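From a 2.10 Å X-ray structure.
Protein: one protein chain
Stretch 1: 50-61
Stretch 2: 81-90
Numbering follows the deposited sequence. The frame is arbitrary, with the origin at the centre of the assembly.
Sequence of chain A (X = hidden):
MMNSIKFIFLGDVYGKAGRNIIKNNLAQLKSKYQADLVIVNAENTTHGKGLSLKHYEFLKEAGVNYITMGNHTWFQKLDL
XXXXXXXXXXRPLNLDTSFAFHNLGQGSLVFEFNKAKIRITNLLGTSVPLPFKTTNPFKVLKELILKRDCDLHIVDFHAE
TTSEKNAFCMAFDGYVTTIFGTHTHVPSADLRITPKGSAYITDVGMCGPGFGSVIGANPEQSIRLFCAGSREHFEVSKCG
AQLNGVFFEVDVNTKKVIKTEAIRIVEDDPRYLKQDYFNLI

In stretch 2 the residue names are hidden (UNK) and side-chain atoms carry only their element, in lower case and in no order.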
ATOM      1  N   GLY A  50       2.920   4.842 -10.646  1.00 21.53           N
ATOM      2  CA  GLY A  50       1.980   5.944 -10.601  1.00 22.84           C
ATOM      3  C   GLY A  50       0.545   5.566 -10.902  1.00 23.58           C
ATOM      4  O   GLY A  50       0.221   4.387 -11.094  1.00 20.64           O
ATOM      5  N   LEU A  51      -0.312   6.580 -10.969  1.00 24.52           N
ATOM      6  CA  LEU A  51      -1.734   6.363 -11.208  1.00 24.09           C
ATOM      7  C   LEU A  51      -2.336   7.393 -12.165  1.00 24.83           C
ATOM      8  O   LEU A  51      -2.298   8.595 -11.896  1.00 26.22           O
ATOM      9  CB  LEU A  51      -2.467   6.414  -9.863  1.00 18.66           C
ATOM     10  CG  LEU A  51      -3.984   6.241  -9.777  1.00 19.46           C
ATOM     11  CD1 LEU A  51      -4.388   4.835 -10.206  1.00 19.56           C
ATOM     12  CD2 LEU A  51      -4.422   6.514  -8.341  1.00 17.98           C
ATOM     13  N   SER A  52      -2.887   6.917 -13.279  1.00 21.74           N
ATOM     14  CA  SER A  52      -3.522   7.793 -14.263  1.00 24.01           C
ATOM     15  C   SER A  52      -4.930   8.115 -13.763  1.00 23.87           C
ATOM     16  O   SER A  52      -5.442   7.432 -12.876  1.00 23.13           O
ATOM     17  CB  SER A  52      -3.618   7.091 -15.626  1.00 25.30           C
ATOM     18  OG  SER A  52      -4.516   5.989 -15.564  1.00 24.17           O
ATOM     19  N   LEU A  53      -5.555   9.145 -14.330  1.00 26.70           N
ATOM     20  CA  LEU A  53      -6.913   9.519 -13.927  1.00 27.12           C
ATOM     21  C   LEU A  53      -7.821   8.357 -14.293  1.00 26.94           C
ATOM     22  O   LEU A  53      -8.697   7.963 -13.524  1.00 26.94           O
ATOM     23  CB  LEU A  53      -7.378  10.765 -14.685  1.00 33.08           C
ATOM     24  CG  LEU A  53      -8.440  11.682 -14.061  1.00 35.46           C
ATOM     25  CD1 LEU A  53      -9.378  12.135 -15.170  1.00 36.87           C
ATOM     26  CD2 LEU A  53      -9.218  10.987 -12.957  1.00 34.67           C
ATOM     27  N   LYS A  54      -7.605   7.822 -15.490  1.00 26.51           N
ATOM     28  CA  LYS A  54      -8.382   6.699 -15.983  1.00 28.00           C
ATOM     29  C   LYS A  54      -8.344   5.568 -14.960  1.00 26.77           C
ATOM     30  O   LYS A  54      -9.380   5.040 -14.566  1.00 26.12           O
ATOM     31  CB  LYS A  54      -7.803   6.207 -17.315  1.00 45.07           C
ATOM     32  CG  LYS A  54      -8.605   5.092 -17.983  1.00 48.69           C
ATOM     33  CD  LYS A  54      -7.878   4.507 -19.200  1.00 52.64           C
ATOM     34  CE  LYS A  54      -6.547   3.866 -18.780  1.00 58.49           C
ATOM     35  NZ  LYS A  54      -5.795   3.223 -19.908  1.00 61.07           N
ATOM     36  N   HIS A  55      -7.147   5.209 -14.512  1.00 25.96           N
ATOM     37  CA  HIS A  55      -7.012   4.126 -13.550  1.00 25.69           C
ATOM     38  C   HIS A  55      -7.524   4.474 -12.159  1.00 26.57           C
ATOM     39  O   HIS A  55      -7.972   3.592 -11.419  1.00 25.92           O
ATOM     40  CB  HIS A  55      -5.562   3.655 -13.529  1.00 25.19           C
ATOM     41  CG  HIS A  55      -5.157   2.960 -14.793  1.00 24.54           C
ATOM     42  ND1 HIS A  55      -3.849   2.855 -15.208  1.00 25.38           N
ATOM     43  CD2 HIS A  55      -5.902   2.342 -15.740  1.00 25.04           C
ATOM     44  CE1 HIS A  55      -3.803   2.205 -16.358  1.00 24.97           C
ATOM     45  NE2 HIS A  55      -5.036   1.882 -16.702  1.00 26.47           N
ATOM     46  N   TYR A  56      -7.481   5.755 -11.805  1.00 25.25           N
ATOM     47  CA  TYR A  56      -7.981   6.172 -10.508  1.00 26.09           C
ATOM     48  C   TYR A  56      -9.488   5.935 -10.480  1.00 27.71           C
ATOM     49  O   TYR A  56     -10.033   5.447  -9.490  1.00 28.38           O
ATOM     50  CB  TYR A  56      -7.678   7.649 -10.253  1.00 29.65           C
ATOM     51  CG  TYR A  56      -8.558   8.267  -9.186  1.00 31.20           C
ATOM     52  CD1 TYR A  56      -9.800   8.827  -9.510  1.00 31.64           C
ATOM     53  CD2 TYR A  56      -8.179   8.249  -7.845  1.00 30.23           C
ATOM     54  CE1 TYR A  56     -10.639   9.351  -8.523  1.00 29.57           C
ATOM     55  CE2 TYR A  56      -9.013   8.765  -6.853  1.00 31.13           C
ATOM     56  CZ  TYR A  56     -10.239   9.311  -7.198  1.00 29.91           C
ATOM     57  OH  TYR A  56     -11.063   9.795  -6.209  1.00 31.42           O
ATOM     58  N   GLU A  57     -10.167   6.273 -11.571  1.00 27.22           N
ATOM     59  CA  GLU A  57     -11.610   6.063 -11.616  1.00 28.29           C
ATOM     60  C   GLU A  57     -11.919   4.567 -11.663  1.00 27.07           C
ATOM     61  O   GLU A  57     -12.894   4.113 -11.067  1.00 27.24           O
ATOM     62  CB  GLU A  57     -12.233   6.806 -12.806  1.00 37.73           C
ATOM     63  CG  GLU A  57     -12.233   8.338 -12.640  1.00 41.59           C
ATOM     64  CD  GLU A  57     -12.977   8.824 -11.380  1.00 45.79           C
ATOM     65  OE1 GLU A  57     -12.936  10.046 -11.093  1.00 47.25           O
ATOM     66  OE2 GLU A  57     -13.615   8.000 -10.682  1.00 46.97           O
ATOM     67  N   PHE A  58     -11.081   3.798 -12.353  1.00 30.71           N
ATOM     68  CA  PHE A  58     -11.278   2.351 -12.419  1.00 30.87           C
ATOM     69  C   PHE A  58     -11.288   1.768 -10.999  1.00 31.78           C
ATOM     70  O   PHE A  58     -12.205   1.030 -10.623  1.00 31.73           O
ATOM     71  CB  PHE A  58     -10.155   1.691 -13.221  1.00 30.02           C
ATOM     72  CG  PHE A  58     -10.212   0.184 -13.214  1.00 31.97           C
ATOM     73  CD1 PHE A  58     -10.764  -0.510 -14.285  1.00 32.78           C
ATOM     74  CD2 PHE A  58      -9.738  -0.539 -12.119  1.00 30.92           C
ATOM     75  CE1 PHE A  58     -10.843  -1.901 -14.267  1.00 33.11           C
ATOM     76  CE2 PHE A  58      -9.815  -1.926 -12.092  1.00 31.15           C
ATOM     77  CZ  PHE A  58     -10.368  -2.610 -13.166  1.00 31.96           C
ATOM     78  N   LEU A  59     -10.256   2.087 -10.221  1.00 27.85           N
ATOM     79  CA  LEU A  59     -10.160   1.590  -8.851  1.00 27.87           C
ATOM     80  C   LEU A  59     -11.356   2.060  -8.043  1.00 28.16           C
ATOM     81  O   LEU A  59     -11.919   1.321  -7.238  1.00 28.72           O
ATOM     82  CB  LEU A  59      -8.869   2.084  -8.184  1.00 25.35           C
ATOM     83  CG  LEU A  59      -7.571   1.430  -8.662  1.00 24.34           C
ATOM     84  CD1 LEU A  59      -6.397   2.047  -7.918  1.00 25.17           C
ATOM     85  CD2 LEU A  59      -7.633  -0.083  -8.424  1.00 23.04           C
ATOM     86  N   LYS A  60     -11.739   3.305  -8.275  1.00 27.76           N
ATOM     87  CA  LYS A  60     -12.866   3.900  -7.585  1.00 29.29           C
ATOM     88  C   LYS A  60     -14.164   3.161  -7.923  1.00 29.98           C
ATOM     89  O   LYS A  60     -14.974   2.872  -7.042  1.00 27.94           O
ATOM     90  CB  LYS A  60     -12.976   5.369  -7.984  1.00 38.05           C
ATOM     91  CG  LYS A  60     -13.646   6.226  -6.956  1.00 41.74           C
ATOM     92  CD  LYS A  60     -12.865   6.234  -5.655  1.00 41.67           C
ATOM     93  CE  LYS A  60     -13.675   6.921  -4.586  1.00 41.91           C
ATOM     94  NZ  LYS A  60     -14.104   8.260  -5.066  1.00 44.32           N
ATOM     95  N   GLU A  61     -14.359   2.842  -9.197  1.00 36.73           N
ATOM     96  CA  GLU A  61     -15.575   2.145  -9.594  1.00 40.12           C
ATOM     97  C   GLU A  61     -15.515   0.676  -9.216  1.00 38.94           C
ATOM     98  O   GLU A  61     -16.538  -0.004  -9.201  1.00 41.02           O
ATOM     99  CB  GLU A  61     -15.820   2.287 -11.102  1.00 71.45           C
ATOM    100  CG  GLU A  61     -14.804   1.591 -12.008  1.00 79.32           C
ATOM    101  CD  GLU A  61     -14.863   0.060 -11.929  1.00 83.90           C
ATOM    102  OE1 GLU A  61     -15.988  -0.492 -11.817  1.00 85.35           O
ATOM    103  OE2 GLU A  61     -13.787  -0.590 -11.995  1.00 83.61           O
ATOM    104  N   UNK A  81      -1.685  16.590 -11.391  1.00 36.73           N
ATOM    105  CA  UNK A  81      -2.341  17.726 -10.740  1.00 36.94           C
ATOM    106  C   UNK A  81      -3.766  17.343 -10.328  1.00 37.12           C
ATOM    107  O   UNK A  81      -4.241  17.721  -9.254  1.00 38.56           O
ATOM    108  c   UNK A  81      -2.375  18.930 -11.678  1.00 33.92           C
ATOM    109  N   UNK A  82      -4.438  16.577 -11.178  1.00 31.95           N
ATOM    110  CA  UNK A  82      -5.805  16.164 -10.904  1.00 31.66           C
ATOM    111  C   UNK A  82      -5.927  14.922 -10.016  1.00 31.35           C
ATOM    112  O   UNK A  82      -6.763  14.885  -9.116  1.00 32.61           O
ATOM    113  c   UNK A  82      -7.936  15.299 -11.933  1.00 33.97           C
ATOM    114  c   UNK A  82      -6.574  15.921 -12.222  1.00 33.95           C
ATOM    115  c   UNK A  82      -6.753  17.252 -12.963  1.00 34.73           C
ATOM    116  N   UNK A  83      -5.103  13.911 -10.256  1.00 29.65           N
ATOM    117  CA  UNK A  83      -5.187  12.684  -9.461  1.00 29.81           C
ATOM    118  C   UNK A  83      -4.786  12.831  -7.994  1.00 29.71           C
ATOM    119  O   UNK A  83      -5.583  12.560  -7.090  1.00 27.89           O
ATOM    120  c   UNK A  83      -4.344  11.551 -10.098  1.00 25.39           C
ATOM    121  c   UNK A  83      -4.362  10.307  -9.209  1.00 23.87           C
ATOM    122  c   UNK A  83      -4.903  11.207 -11.472  1.00 23.54           C
ATOM    123  N   UNK A  84      -3.558  13.260  -7.744  1.00 24.90           N
ATOM    124  CA  UNK A  84      -3.117  13.381  -6.364  1.00 27.25           C
ATOM    125  C   UNK A  84      -3.828  14.490  -5.574  1.00 26.71           C
ATOM    126  O   UNK A  84      -3.676  14.600  -4.357  1.00 22.83           O
ATOM    127  c   UNK A  84      -1.024  14.168  -7.500  1.00 46.23           C
ATOM    128  c   UNK A  84      -1.556  13.461  -6.299  1.00 45.02           C
ATOM    129  c   UNK A  84       0.421  14.010  -4.826  1.00 50.64           C
ATOM    130  c   UNK A  84      -1.083  14.080  -4.991  1.00 46.73           C
ATOM    131  N   UNK A  85      -4.643  15.283  -6.264  1.00 31.25           N
ATOM    132  CA  UNK A  85      -5.418  16.327  -5.599  1.00 31.63           C
ATOM    133  C   UNK A  85      -6.773  15.745  -5.183  1.00 31.00           C
ATOM    134  O   UNK A  85      -7.570  16.418  -4.533  1.00 30.47           O
ATOM    135  o   UNK A  85      -4.477  19.569  -6.998  1.00 41.47           O
ATOM    136  n   UNK A  85      -4.392  18.799  -4.888  1.00 34.91           N
ATOM    137  c   UNK A  85      -4.779  18.720  -6.157  1.00 38.16           C
ATOM    138  c   UNK A  85      -5.635  17.523  -6.532  1.00 36.86           C
ATOM    139  N   UNK A  86      -7.033  14.493  -5.561  1.00 31.54           N
ATOM    140  CA  UNK A  86      -8.294  13.844  -5.209  1.00 32.02           C
ATOM    141  C   UNK A  86      -8.442  13.771  -3.692  1.00 32.08           C
ATOM    142  O   UNK A  86      -7.512  13.390  -2.984  1.00 31.23           O
ATOM    143  c   UNK A  86      -8.542  12.431  -7.331  1.00 29.14           C
ATOM    144  c   UNK A  86     -10.041  12.941  -9.298  1.00 33.17           C
ATOM    145  n   UNK A  86     -11.318  13.498  -9.819  1.00 34.42           N
ATOM    146  c   UNK A  86      -8.375  12.440  -5.816  1.00 27.86           C
ATOM    147  c   UNK A  86      -9.850  13.095  -7.792  1.00 32.79           C
ATOM    148  N   UNK A  87      -9.628  14.122  -3.210  1.00 28.31           N
ATOM    149  CA  UNK A  87      -9.933  14.151  -1.781  1.00 29.79           C
ATOM    150  C   UNK A  87      -9.763  12.848  -0.996  1.00 28.27           C
ATOM    151  O   UNK A  87      -9.518  12.882   0.207  1.00 27.04           O
ATOM    152  c   UNK A  87     -12.035  15.215  -2.837  1.00 55.99           C
ATOM    153  n   UNK A  87     -11.452  15.349  -5.749  1.00 55.86           N
ATOM    154  c   UNK A  87     -12.356  14.084  -3.825  1.00 55.40           C
ATOM    155  c   UNK A  87     -11.361  14.678  -1.568  1.00 50.94           C
ATOM    156  c   UNK A  87     -12.624  14.609  -5.224  1.00 50.27           C
ATOM    157  N   UNK A  88      -9.902  11.704  -1.660  1.00 28.12           N
ATOM    158  CA  UNK A  88      -9.770  10.415  -0.986  1.00 27.04           C
ATOM    159  C   UNK A  88      -8.438   9.736  -1.289  1.00 26.46           C
ATOM    160  O   UNK A  88      -8.327   8.514  -1.201  1.00 24.96           O
ATOM    161  c   UNK A  88     -10.916   9.493  -1.401  1.00 32.42           C
ATOM    162  o   UNK A  88     -12.305   9.203  -3.318  1.00 36.23           O
ATOM    163  c   UNK A  88     -11.176   9.530  -2.894  1.00 34.58           C
ATOM    164  o   UNK A  88     -10.247   9.883  -3.647  1.00 34.71           O
ATOM    165  N   UNK A  89      -7.434  10.541  -1.630  1.00 26.76           N
ATOM    166  CA  UNK A  89      -6.106  10.037  -1.973  1.00 26.53           C
ATOM    167  C   UNK A  89      -5.046  10.692  -1.095  1.00 26.91           C
ATOM    168  O   UNK A  89      -4.975  11.920  -1.011  1.00 28.11           O
ATOM    169  c   UNK A  89      -5.829  10.353  -3.449  1.00 31.28           C
ATOM    170  c   UNK A  89      -4.631   8.756  -4.945  1.00 33.25           C
ATOM    171  c   UNK A  89      -4.533  10.093  -4.229  1.00 33.69           C
ATOM    172  c   UNK A  89      -3.321  10.147  -3.320  1.00 33.74           C
ATOM    173  N   UNK A  90      -4.213   9.878  -0.452  1.00 22.22           N
ATOM    174  CA  UNK A  90      -3.153  10.406   0.396  1.00 23.23           C
ATOM    175  C   UNK A  90      -1.774  10.004  -0.132  1.00 23.06           C
ATOM    176  O   UNK A  90      -1.541   8.847  -0.491  1.00 23.29           O
ATOM    177  c   UNK A  90      -3.294   9.906   1.864  1.00 37.71           C
ATOM    178  c   UNK A  90      -3.053   8.411   1.937  1.00 40.62           C
ATOM    179  c   UNK A  90      -4.687  10.226   2.393  1.00 40.37           C
TER

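Position 81 carries a single side-chain carbon and lies out of reach of stretch 1. One carbon means alanine: Ala 81 is exposed, in a helix that began earlier in the chain, and a single methyl suits it.

Position 82 has three carbons, the first bearing the other two, and one branch approaches Leu 53. This is Val 82; its CG1 lies 4.2 Å from Leu 53 CG, an apolar contact on an otherwise exposed residue, made without a long tail in solvent.

Position 83 repeats the three-carbon fork, buried against Leu 51, Leu 53 and Tyr 56. This is Val 83, whose two methyls fill the space beside the start of the facing helix: CG2 lies 3.6 Å from Leu 53 N, and CG1 lies 3.9 Å from Leu 51 CD2 and 4.4 Å from Tyr 56 CB.

Position 84 has four carbons, forked at the first, with one arm two carbons long: Ile 84. Its CB points away from stretch 1, and an apolar chain suits its buried place.

Position 85 has two carbons, the second bearing one oxygen and one nitrogen. This amide is Asn 85, exposed within a type I turn from Val 83 to position 86, where a polar side chain is at ease.

Position 86 is a row of four carbons ending in nitrogen, laid over the ring of Tyr 56. Lys 86 suits the site through its aliphatic part: CG sits 3.8 Å from the Tyr 56 ring centroid, a CH-pi contact over the face, while NZ lies 4.0 Å from Glu 57 OE1, too far for a salt bridge.

Position 87 has the same unbranched chain ending in nitrogen. Lys 87 is exposed and makes no contact with stretch 1, as suits a charged chain.

Position 88 has two carbons, the second carrying two oxygens, one near the Tyr 56 hydroxyl, the other near the Lys 60 amine. Asp 88 accepts from Tyr 56 OH at OD1 (2.7 Å) and forms a salt bridge from OD2 to Lys 60 NZ (2.7 Å); a carboxylate serves both at once.

Position 89 has four carbons, forked at the second, one end against Leu 51. Leu 89 suits this buried site: its apolar CD2 lies 4.1 Å from Leu 51 CD2.

Position 90 has three carbons forked at the first. Val 90 is out of reach of stretch 1, but buried, as suits an apolar side chain.

The contact combines apolar packing around Val 83 with polar anchoring at Asp 88. Tyr 56 serves both: its ring face receives Lys 86, and its hydroxyl donates to Asp 88.

Stretch 2, residues 81-90: AVVINKKDLV
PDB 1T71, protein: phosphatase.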